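Hypothetical protein ST1511 (Sulfolobus tokodaii, PDB 2EKM) is of unknown function but, as a member of the adenosine-specific kinase family, probably acts on adenosine or an adenine nucleotide. Local coordinates at residues D6-E11 against A75-A80; K69-T74 against T83-I88; V29-E34 against V103-R108. All coordinates share one frame; numbering follows the deposited sequence.

Contact 1 (D6-E11 against A75-A80)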
loop_
_atom_site.group_PDB
_atom_site.type_symbol
_atom_site.label_atom_id
_atom_site.label_comp_id
_atom_site.label_asym_id
_atom_site.label_seq_id
_atom_site.Cartn_x
_atom_site.Cartn_y
_atom_site.Cartn_z
ATOM N N ASP A 6 9.213 -16.488 6.087
ATOM C CA ASP A 6 10.659 -16.315 5.991
ATOM C C ASP A 6 11.030 -14.860 6.236
ATOM O O ASP A 6 10.272 -13.951 5.893
ATOM C CB ASP A 6 11.152 -16.731 4.604
ATOM C CG ASP A 6 11.068 -18.228 4.378
ATOM O OD1 ASP A 6 10.930 -18.977 5.366
ATOM O OD2 ASP A 6 11.151 -18.660 3.211
ATOM N N VAL A 7 12.192 -14.648 6.842
ATOM C CA VAL A 7 12.687 -13.306 7.123
ATOM C C VAL A 7 13.883 -13.084 6.208
ATOM O O VAL A 7 14.936 -13.683 6.403
ATOM C CB VAL A 7 13.142 -13.167 8.590
ATOM C CG1 VAL A 7 13.617 -11.741 8.858
ATOM C CG2 VAL A 7 11.994 -13.542 9.525
ATOM N N ILE A 8 13.712 -12.222 5.212
ATOM C CA ILE A 8 14.762 -11.940 4.239
ATOM C C ILE A 8 15.573 -10.680 4.537
ATOM O O ILE A 8 15.015 -9.588 4.658
ATOM C CB ILE A 8 14.156 -11.799 2.815
ATOM C CG1 ILE A 8 13.364 -13.061 2.459
ATOM C CG2 ILE A 8 15.258 -11.543 1.792
ATOM C CD1 ILE A 8 14.179 -14.335 2.499
ATOM N N ARG A 9 16.889 -10.839 4.645
ATOM C CA ARG A 9 17.789 -9.720 4.896
ATOM C C ARG A 9 18.104 -9.021 3.579
ATOM O O ARG A 9 18.601 -9.647 2.643
ATOM C CB ARG A 9 19.094 -10.209 5.537
ATOM C CG ARG A 9 20.208 -9.155 5.583
ATOM C CD ARG A 9 19.799 -7.909 6.366
ATOM N NE ARG A 9 19.546 -8.207 7.776
ATOM C CZ ARG A 9 18.983 -7.360 8.634
ATOM N NH1 ARG A 9 18.612 -6.152 8.229
ATOM N NH2 ARG A 9 18.777 -7.727 9.891
ATOM N N VAL A 10 17.811 -7.728 3.511
ATOM C CA VAL A 10 18.062 -6.945 2.306
ATOM C C VAL A 10 19.372 -6.173 2.433
ATOM O O VAL A 10 19.535 -5.370 3.350
ATOM C CB VAL A 10 16.908 -5.942 2.048
ATOM C CG1 VAL A 10 17.261 -5.020 0.881
ATOM C CG2 VAL A 10 15.616 -6.703 1.751
ATOM N N GLU A 11 20.308 -6.418 1.520
ATOM C CA GLU A 11 21.587 -5.719 1.572
ATOM C C GLU A 11 21.448 -4.298 1.036
ATOM O O GLU A 11 20.957 -4.086 -0.070
ATOM C CB GLU A 11 22.662 -6.467 0.769
ATOM C CG GLU A 11 23.916 -5.623 0.493
ATOM C CD GLU A 11 25.018 -6.386 -0.232
ATOM O OE1 GLU A 11 24.703 -7.262 -1.066
ATOM O OE2 GLU A 11 26.206 -6.097 0.021
ATOM N N ALA A 75 15.693 -9.225 -5.343
ATOM C CA ALA A 75 14.464 -9.743 -5.943
ATOM C C ALA A 75 14.421 -11.269 -5.865
ATOM O O ALA A 75 13.366 -11.863 -5.635
ATOM C CB ALA A 75 14.364 -9.295 -7.400
ATOM N N LEU A 76 15.571 -11.904 -6.065
ATOM C CA LEU A 76 15.656 -13.359 -6.001
ATOM C C LEU A 76 15.462 -13.860 -4.572
ATOM O O LEU A 76 14.814 -14.879 -4.344
ATOM C CB LEU A 76 17.017 -13.834 -6.516
ATOM C CG LEU A 76 17.227 -13.952 -8.026
ATOM C CD1 LEU A 76 18.706 -14.175 -8.304
ATOM C CD2 LEU A 76 16.398 -15.111 -8.581
ATOM N N LYS A 77 16.041 -13.147 -3.613
ATOM C CA LYS A 77 15.936 -13.531 -2.209
ATOM C C LYS A 77 14.501 -13.430 -1.699
ATOM O O LYS A 77 14.053 -14.263 -0.915
ATOM C CB LYS A 77 16.876 -12.666 -1.373
ATOM C CG LYS A 77 18.341 -12.908 -1.709
ATOM C CD LYS A 77 19.253 -11.802 -1.199
ATOM C CE LYS A 77 19.235 -11.694 0.311
ATOM N NZ LYS A 77 20.269 -10.730 0.783
ATOM N N ILE A 78 13.781 -12.404 -2.133
ATOM C CA ILE A 78 12.394 -12.260 -1.725
ATOM C C ILE A 78 11.636 -13.366 -2.460
ATOM O O ILE A 78 10.803 -14.058 -1.874
ATOM C CB ILE A 78 11.840 -10.879 -2.113
ATOM C CG1 ILE A 78 12.562 -9.793 -1.307
ATOM C CG2 ILE A 78 10.329 -10.830 -1.869
ATOM C CD1 ILE A 78 12.157 -8.364 -1.679
ATOM N N GLY A 79 11.956 -13.532 -3.742
ATOM C CA GLY A 79 11.344 -14.567 -4.561
ATOM C C GLY A 79 9.831 -14.592 -4.660
ATOM O O GLY A 79 9.238 -15.655 -4.851
ATOM N N ALA A 80 9.198 -13.432 -4.553
ATOM C CA ALA A 80 7.741 -13.357 -4.626
ATOM C C ALA A 80 7.271 -12.755 -5.950
ATOM O O ALA A 80 7.685 -11.658 -6.327
ATOM C CB ALA A 80 7.205 -12.539 -3.459
HETATM O O HOH W 1 20.059 -8.306 -0.692
#

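Contact 2 (K69-T74 against T83-I88)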
loop_
_atom_site.group_PDB
_atom_site.type_symbol
_atom_site.label_atom_id
_atom_site.label_comp_id
_atom_site.label_asym_id
_atom_site.label_seq_id
_atom_site.Cartn_x
_atom_site.Cartn_y
_atom_site.Cartn_z
ATOM N N LYS A 69 22.672 -5.330 -10.191
ATOM C CA LYS A 69 22.980 -6.599 -9.529
ATOM C C LYS A 69 22.340 -6.683 -8.147
ATOM O O LYS A 69 21.809 -7.722 -7.761
ATOM C CB LYS A 69 24.498 -6.787 -9.410
ATOM C CG LYS A 69 25.172 -7.193 -10.715
ATOM C CD LYS A 69 26.657 -7.458 -10.508
ATOM C CE LYS A 69 27.273 -8.165 -11.708
ATOM N NZ LYS A 69 27.205 -7.361 -12.960
ATOM N N LEU A 70 22.396 -5.588 -7.402
ATOM C CA LEU A 70 21.793 -5.558 -6.078
ATOM C C LEU A 70 20.294 -5.824 -6.204
ATOM O O LEU A 70 19.737 -6.633 -5.468
ATOM C CB LEU A 70 22.027 -4.195 -5.426
ATOM C CG LEU A 70 23.463 -3.939 -4.969
ATOM C CD1 LEU A 70 23.628 -2.485 -4.547
ATOM C CD2 LEU A 70 23.788 -4.879 -3.816
ATOM N N ALA A 71 19.649 -5.140 -7.143
ATOM C CA ALA A 71 18.213 -5.312 -7.363
ATOM C C ALA A 71 17.886 -6.760 -7.711
ATOM O O ALA A 71 16.925 -7.325 -7.197
ATOM C CB ALA A 71 17.739 -4.386 -8.484
ATOM N N GLN A 72 18.688 -7.354 -8.592
ATOM C CA GLN A 72 18.487 -8.741 -9.005
ATOM C C GLN A 72 18.577 -9.686 -7.806
ATOM O O GLN A 72 17.709 -10.535 -7.596
ATOM C CB GLN A 72 19.543 -9.140 -10.046
ATOM C CG GLN A 72 19.375 -8.479 -11.421
ATOM C CD GLN A 72 20.556 -8.739 -12.349
ATOM O OE1 GLN A 72 20.472 -8.525 -13.560
ATOM N NE2 GLN A 72 21.668 -9.190 -11.779
ATOM N N GLN A 73 19.639 -9.531 -7.024
ATOM C CA GLN A 73 19.863 -10.368 -5.851
ATOM C C GLN A 73 18.720 -10.269 -4.847
ATOM O O GLN A 73 18.170 -11.282 -4.419
ATOM C CB GLN A 73 21.191 -9.980 -5.194
ATOM C CG GLN A 73 22.388 -10.231 -6.097
ATOM C CD GLN A 73 23.611 -9.421 -5.714
ATOM O OE1 GLN A 73 24.625 -9.457 -6.406
ATOM N NE2 GLN A 73 23.522 -8.682 -4.614
ATOM N N THR A 74 18.362 -9.045 -4.476
ATOM C CA THR A 74 17.281 -8.834 -3.528
ATOM C C THR A 74 15.960 -9.403 -4.051
ATOM O O THR A 74 15.203 -10.010 -3.297
ATOM C CB THR A 74 17.138 -7.329 -3.201
ATOM O OG1 THR A 74 18.323 -6.890 -2.520
ATOM C CG2 THR A 74 15.925 -7.071 -2.310
ATOM N N THR A 83 7.013 -8.789 -7.535
ATOM C CA THR A 83 7.730 -7.885 -6.645
ATOM C C THR A 83 8.738 -7.101 -7.487
ATOM O O THR A 83 9.352 -7.656 -8.399
ATOM C CB THR A 83 8.526 -8.663 -5.565
ATOM O OG1 THR A 83 7.631 -9.460 -4.783
ATOM C CG2 THR A 83 9.265 -7.698 -4.646
ATOM N N PHE A 84 8.886 -5.810 -7.209
ATOM C CA PHE A 84 9.876 -5.026 -7.924
ATOM C C PHE A 84 10.820 -4.432 -6.885
ATOM O O PHE A 84 10.417 -4.146 -5.753
ATOM C CB PHE A 84 9.226 -3.947 -8.818
ATOM C CG PHE A 84 8.608 -2.789 -8.074
ATOM C CD1 PHE A 84 9.400 -1.758 -7.576
ATOM C CD2 PHE A 84 7.228 -2.692 -7.939
ATOM C CE1 PHE A 84 8.823 -0.645 -6.957
ATOM C CE2 PHE A 84 6.642 -1.584 -7.324
ATOM C CZ PHE A 84 7.446 -0.558 -6.833
ATOM N N VAL A 85 12.084 -4.294 -7.265
ATOM C CA VAL A 85 13.106 -3.761 -6.380
ATOM C C VAL A 85 13.904 -2.696 -7.111
ATOM O O VAL A 85 14.332 -2.901 -8.248
ATOM C CB VAL A 85 14.086 -4.872 -5.914
ATOM C CG1 VAL A 85 15.200 -4.267 -5.058
ATOM C CG2 VAL A 85 13.335 -5.932 -5.124
ATOM N N ILE A 86 14.091 -1.557 -6.452
ATOM C CA ILE A 86 14.851 -0.453 -7.020
ATOM C C ILE A 86 15.957 -0.025 -6.060
ATOM O O ILE A 86 15.726 0.135 -4.862
ATOM C CB ILE A 86 13.966 0.795 -7.276
ATOM C CG1 ILE A 86 12.864 0.480 -8.289
ATOM C CG2 ILE A 86 14.829 1.935 -7.794
ATOM C CD1 ILE A 86 11.864 1.621 -8.467
ATOM N N TYR A 87 17.159 0.142 -6.598
ATOM C CA TYR A 87 18.299 0.606 -5.822
ATOM C C TYR A 87 18.705 1.920 -6.468
ATOM O O TYR A 87 18.775 2.009 -7.693
ATOM C CB TYR A 87 19.460 -0.391 -5.899
ATOM C CG TYR A 87 19.386 -1.501 -4.878
ATOM C CD1 TYR A 87 19.929 -1.338 -3.605
ATOM C CD2 TYR A 87 18.765 -2.711 -5.179
ATOM C CE1 TYR A 87 19.854 -2.354 -2.657
ATOM C CE2 TYR A 87 18.683 -3.733 -4.238
ATOM C CZ TYR A 87 19.230 -3.547 -2.980
ATOM O OH TYR A 87 19.147 -4.549 -2.042
ATOM N N ILE A 88 18.956 2.940 -5.655
ATOM C CA ILE A 88 19.363 4.236 -6.188
ATOM C C ILE A 88 20.544 4.805 -5.417
ATOM O O ILE A 88 20.744 4.499 -4.245
ATOM C CB ILE A 88 18.207 5.278 -6.147
ATOM C CG1 ILE A 88 17.767 5.524 -4.701
ATOM C CG2 ILE A 88 17.041 4.800 -7.010
ATOM C CD1 ILE A 88 16.707 6.606 -4.550
#

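Contact 3 (V29-E34 against V103-R108)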
loop_
_atom_site.group_PDB
_atom_site.type_symbol
_atom_site.label_atom_id
_atom_site.label_comp_id
_atom_site.label_asym_id
_atom_site.label_seq_id
_atom_site.Cartn_x
_atom_site.Cartn_y
_atom_site.Cartn_z
ATOM N N VAL A 29 8.971 -2.735 -15.974
ATOM C CA VAL A 29 10.391 -2.431 -16.129
ATOM C C VAL A 29 10.689 -1.162 -16.923
ATOM O O VAL A 29 11.389 -0.274 -16.434
ATOM C CB VAL A 29 11.139 -3.614 -16.787
ATOM C CG1 VAL A 29 12.635 -3.332 -16.826
ATOM C CG2 VAL A 29 10.861 -4.889 -16.018
ATOM N N GLU A 30 10.174 -1.071 -18.144
ATOM C CA GLU A 30 10.432 0.116 -18.956
ATOM C C GLU A 30 9.819 1.373 -18.345
ATOM O O GLU A 30 10.396 2.451 -18.445
ATOM C CB GLU A 30 9.913 -0.067 -20.391
ATOM C CG GLU A 30 10.563 -1.219 -21.147
ATOM C CD GLU A 30 10.443 -1.077 -22.659
ATOM O OE1 GLU A 30 10.296 0.063 -23.148
ATOM O OE2 GLU A 30 10.511 -2.106 -23.362
ATOM N N ASP A 31 8.653 1.238 -17.718
ATOM C CA ASP A 31 8.004 2.387 -17.101
ATOM C C ASP A 31 8.800 2.898 -15.899
ATOM O O ASP A 31 8.953 4.094 -15.686
ATOM C CB ASP A 31 6.604 1.961 -16.655
ATOM C CG ASP A 31 5.643 2.087 -17.828
ATOM O OD1 ASP A 31 6.125 2.144 -18.960
ATOM O OD2 ASP A 31 4.436 2.123 -17.602
ATOM N N LEU A 32 9.327 1.980 -15.100
ATOM C CA LEU A 32 10.133 2.387 -13.954
ATOM C C LEU A 32 11.438 3.010 -14.465
ATOM O O LEU A 32 11.874 4.048 -13.971
ATOM C CB LEU A 32 10.424 1.184 -13.048
ATOM C CG LEU A 32 9.244 0.701 -12.193
ATOM C CD1 LEU A 32 9.608 -0.582 -11.455
ATOM C CD2 LEU A 32 8.856 1.795 -11.204
ATOM N N TYR A 33 12.049 2.384 -15.465
ATOM C CA TYR A 33 13.295 2.902 -16.018
ATOM C C TYR A 33 13.087 4.324 -16.526
ATOM O O TYR A 33 13.875 5.222 -16.232
ATOM C CB TYR A 33 13.790 2.029 -17.184
ATOM C CG TYR A 33 14.948 2.667 -17.924
ATOM C CD1 TYR A 33 16.259 2.531 -17.464
ATOM C CD2 TYR A 33 14.717 3.502 -19.021
ATOM C CE1 TYR A 33 17.314 3.216 -18.069
ATOM C CE2 TYR A 33 15.763 4.197 -19.633
ATOM C CZ TYR A 33 17.056 4.050 -19.150
ATOM O OH TYR A 33 18.078 4.756 -19.733
ATOM N N GLU A 34 12.018 4.517 -17.295
ATOM C CA GLU A 34 11.705 5.817 -17.866
ATOM C C GLU A 34 11.475 6.932 -16.854
ATOM O O GLU A 34 12.042 8.016 -16.985
ATOM C CB GLU A 34 10.485 5.697 -18.785
ATOM C CG GLU A 34 10.792 5.042 -20.121
ATOM C CD GLU A 34 9.560 4.843 -20.990
ATOM O OE1 GLU A 34 8.628 5.672 -20.921
ATOM O OE2 GLU A 34 9.531 3.863 -21.758
ATOM N N VAL A 103 3.262 5.233 -11.350
ATOM C CA VAL A 103 3.459 4.330 -12.478
ATOM C C VAL A 103 2.206 3.462 -12.544
ATOM O O VAL A 103 1.863 2.789 -11.570
ATOM C CB VAL A 103 4.716 3.451 -12.282
ATOM C CG1 VAL A 103 4.737 2.323 -13.308
ATOM C CG2 VAL A 103 5.968 4.310 -12.433
ATOM N N GLU A 104 1.525 3.482 -13.691
ATOM C CA GLU A 104 0.276 2.742 -13.864
ATOM C C GLU A 104 0.274 1.247 -13.552
ATOM O O GLU A 104 -0.794 0.679 -13.310
ATOM C CB GLU A 104 -0.293 2.979 -15.271
ATOM C CG GLU A 104 0.653 2.671 -16.427
ATOM C CD GLU A 104 0.019 2.998 -17.773
ATOM O OE1 GLU A 104 -0.812 3.926 -17.808
ATOM O OE2 GLU A 104 0.355 2.345 -18.787
ATOM N N GLU A 105 1.442 0.605 -13.558
ATOM C CA GLU A 105 1.536 -0.816 -13.239
ATOM C C GLU A 105 1.693 -1.053 -11.733
ATOM O O GLU A 105 1.296 -2.077 -11.194
ATOM C CB GLU A 105 2.740 -1.393 -13.985
ATOM C CG GLU A 105 2.421 -1.717 -15.445
ATOM C CD GLU A 105 2.875 -0.574 -16.323
ATOM O OE1 GLU A 105 3.694 0.218 -15.877
ATOM O OE2 GLU A 105 2.401 -0.484 -17.454
ATOM N N VAL A 106 2.309 -0.092 -11.049
ATOM C CA VAL A 106 2.567 -0.213 -9.615
ATOM C C VAL A 106 1.293 -0.367 -8.780
ATOM O O VAL A 106 0.380 0.442 -8.869
ATOM C CB VAL A 106 3.387 1.007 -9.106
ATOM C CG1 VAL A 106 3.532 0.968 -7.586
ATOM C CG2 VAL A 106 4.768 1.002 -9.754
ATOM N N VAL A 107 1.248 -1.415 -7.963
ATOM C CA VAL A 107 0.098 -1.677 -7.107
ATOM C C VAL A 107 0.297 -1.026 -5.737
ATOM O O VAL A 107 -0.626 -0.429 -5.170
ATOM C CB VAL A 107 -0.111 -3.196 -6.924
ATOM C CG1 VAL A 107 -1.277 -3.459 -5.979
ATOM C CG2 VAL A 107 -0.376 -3.842 -8.271
ATOM N N ARG A 108 1.511 -1.140 -5.215
ATOM C CA ARG A 108 1.843 -0.565 -3.918
ATOM C C ARG A 108 3.337 -0.666 -3.666
ATOM O O ARG A 108 4.053 -1.360 -4.395
ATOM C CB ARG A 108 1.102 -1.297 -2.803
ATOM C CG ARG A 108 1.356 -2.793 -2.784
ATOM C CD ARG A 108 0.758 -3.419 -1.543
ATOM N NE ARG A 108 0.687 -4.865 -1.671
ATOM C CZ ARG A 108 0.393 -5.688 -0.674
ATOM N NH1 ARG A 108 0.143 -5.205 0.535
ATOM N NH2 ARG A 108 0.341 -6.995 -0.894
#

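Contact 1 (D6-E11 against A75-A80)
Lys-77 sets out with CG anti to its carbonyl carbon and bends at chi3 (63°), a turn that places CE within 3.2 Å of Arg-9 O. From there NZ makes a hydrogen bond of 2.7 Å to Arg-9 O, and the C=O...N angle of 166° shows that it comes in nearly head-on to the carbonyl. A bound water extends this grip, accepting from Lys-77 NZ and, at 2.9 Å, from Glu-11 N. Ile-8 meets the root of the same lysine: its chi2 of -58° brings CD1 to 3.4 Å from Lys-77 O, while CG2, anti to the backbone N, lies 3.7 Å from Lys-77 CB. Strand 4-10 is an outer strand of the three-stranded antiparallel sheet within this chain, and it is here the last turn of helix 65-78 that packs against it. Gly-79, with positive phi, takes the chain out of the helix, its N still bonded to Ala-75 O. The helix-end carbonyl of Ile-78 accepts from Arg-128 NE, that of Lys-77 more weakly from Arg-128 NH2; this cation probably offsets the negative end of the helix dipole. Arg-9 itself turns its guanidinium away, to Gln-126 of the third subunit.

Contact 2 (K69-T74 against T83-I88)
The phenol ring of Tyr-87 has Leu-70 CB over one face, 3.5 Å from the ring centroid and 10° off the ring normal, which defines a CH-pi contact. At the edge, in the ring plane, stands Thr-74 OG1, 2.5 Å from Tyr-87 OH, a short hydrogen bond between the two hydroxyls. Tyr-87 OH is also hydrogen-bonded to Glu-11 O, so this buried hydroxyl is held from two parts of the chain. Obliquely to the ring, the helix backbone comes close, Ala-71 N lying 3.2 Å from Tyr-87 CD2. Nearer the start of the strand the side chains that meet are apolar: Ala-71 CB is 4.3 Å from Val-85 CG1, and Thr-74 CG2, anti to its backbone N, crosses Val-85 to touch CG2 at 4.0 Å. Val-85 and Tyr-87, two residues apart, both point to the helix, as expected of a strand. The segments run roughly antiparallel (149° between their directions) with axes 7.5 Å apart, as in an alpha-beta hairpin. Strand 83-89 is the middle one of the five-stranded antiparallel sheet, between 44-50 and 16-22; helix 65-78 covers one face, while Phe-84 and Ile-86 reach helix 93-101 on the other.

Contact 3 (V29-E34 against V103-R108)
Asp-31 enters the contact with CB, which rests 3.8 Å from Val-103 CG1 and 3.5 Å from Glu-105 OE1. Next along the chain, CG lies 3.3 Å from that same Glu-105 OE1. The carboxylate then divides its work: OD1 forms a salt bridge to Lys-161 of the second subunit, whereas OD2 comes within 2.7 Å of Glu-105 OE1, the two side chains crossing at about a right angle with their carboxylate planes 56° apart. Glu-105 reaches this place through a bend at chi2 (97°), which turns CD off the extended course. A third acid stands close by, Glu-104 OE2 being 4.3 Å from Asp-31 OD2. Lys-27 NZ is salt-bridged to Asp-31, Glu-104 and Glu-105 alike, and its charge would ease the crowding of acids; one of the two closest carboxyls may also carry a proton. Beside the polar group the contact turns apolar: Leu-32 CD2 meets Val-103 CG2 at 4.0 Å and, more loosely, Val-106 CG2. The loop portion that receives helix 28-37 is a type I beta turn from Val-103 to Val-106, closed by Val-106 N to Val-103 O at 3.0 Å. It leads into strand 108-113 through a classic beta bulge, in which Val-107 and Arg-108 both face Gln-22.

Contacts 1 and 2 share helix 65-78, which joins the two sheets of the chain: its end packs on the three-stranded sheet, its middle on the five-stranded one. They touch through Glu-11 and Tyr-87, their centres 10 Å apart. Contact 1 lies at the surface and combines a lysine-to-carbonyl bond and a bridging water with the packing of Ile-8 on the lysine; contact 2 is buried, chiefly apolar and aromatic with one hydroxyl pair. Contact 3, also buried, works on the opposite face of the five-stranded sheet, where Leu-32 meets Phe-84 and Ile-86 of strand 83-89, and Val-106 meets Phe-84. It pairs an apolar patch with a cluster of acids whose charge is probably offset by lysines, one of them from the second subunit.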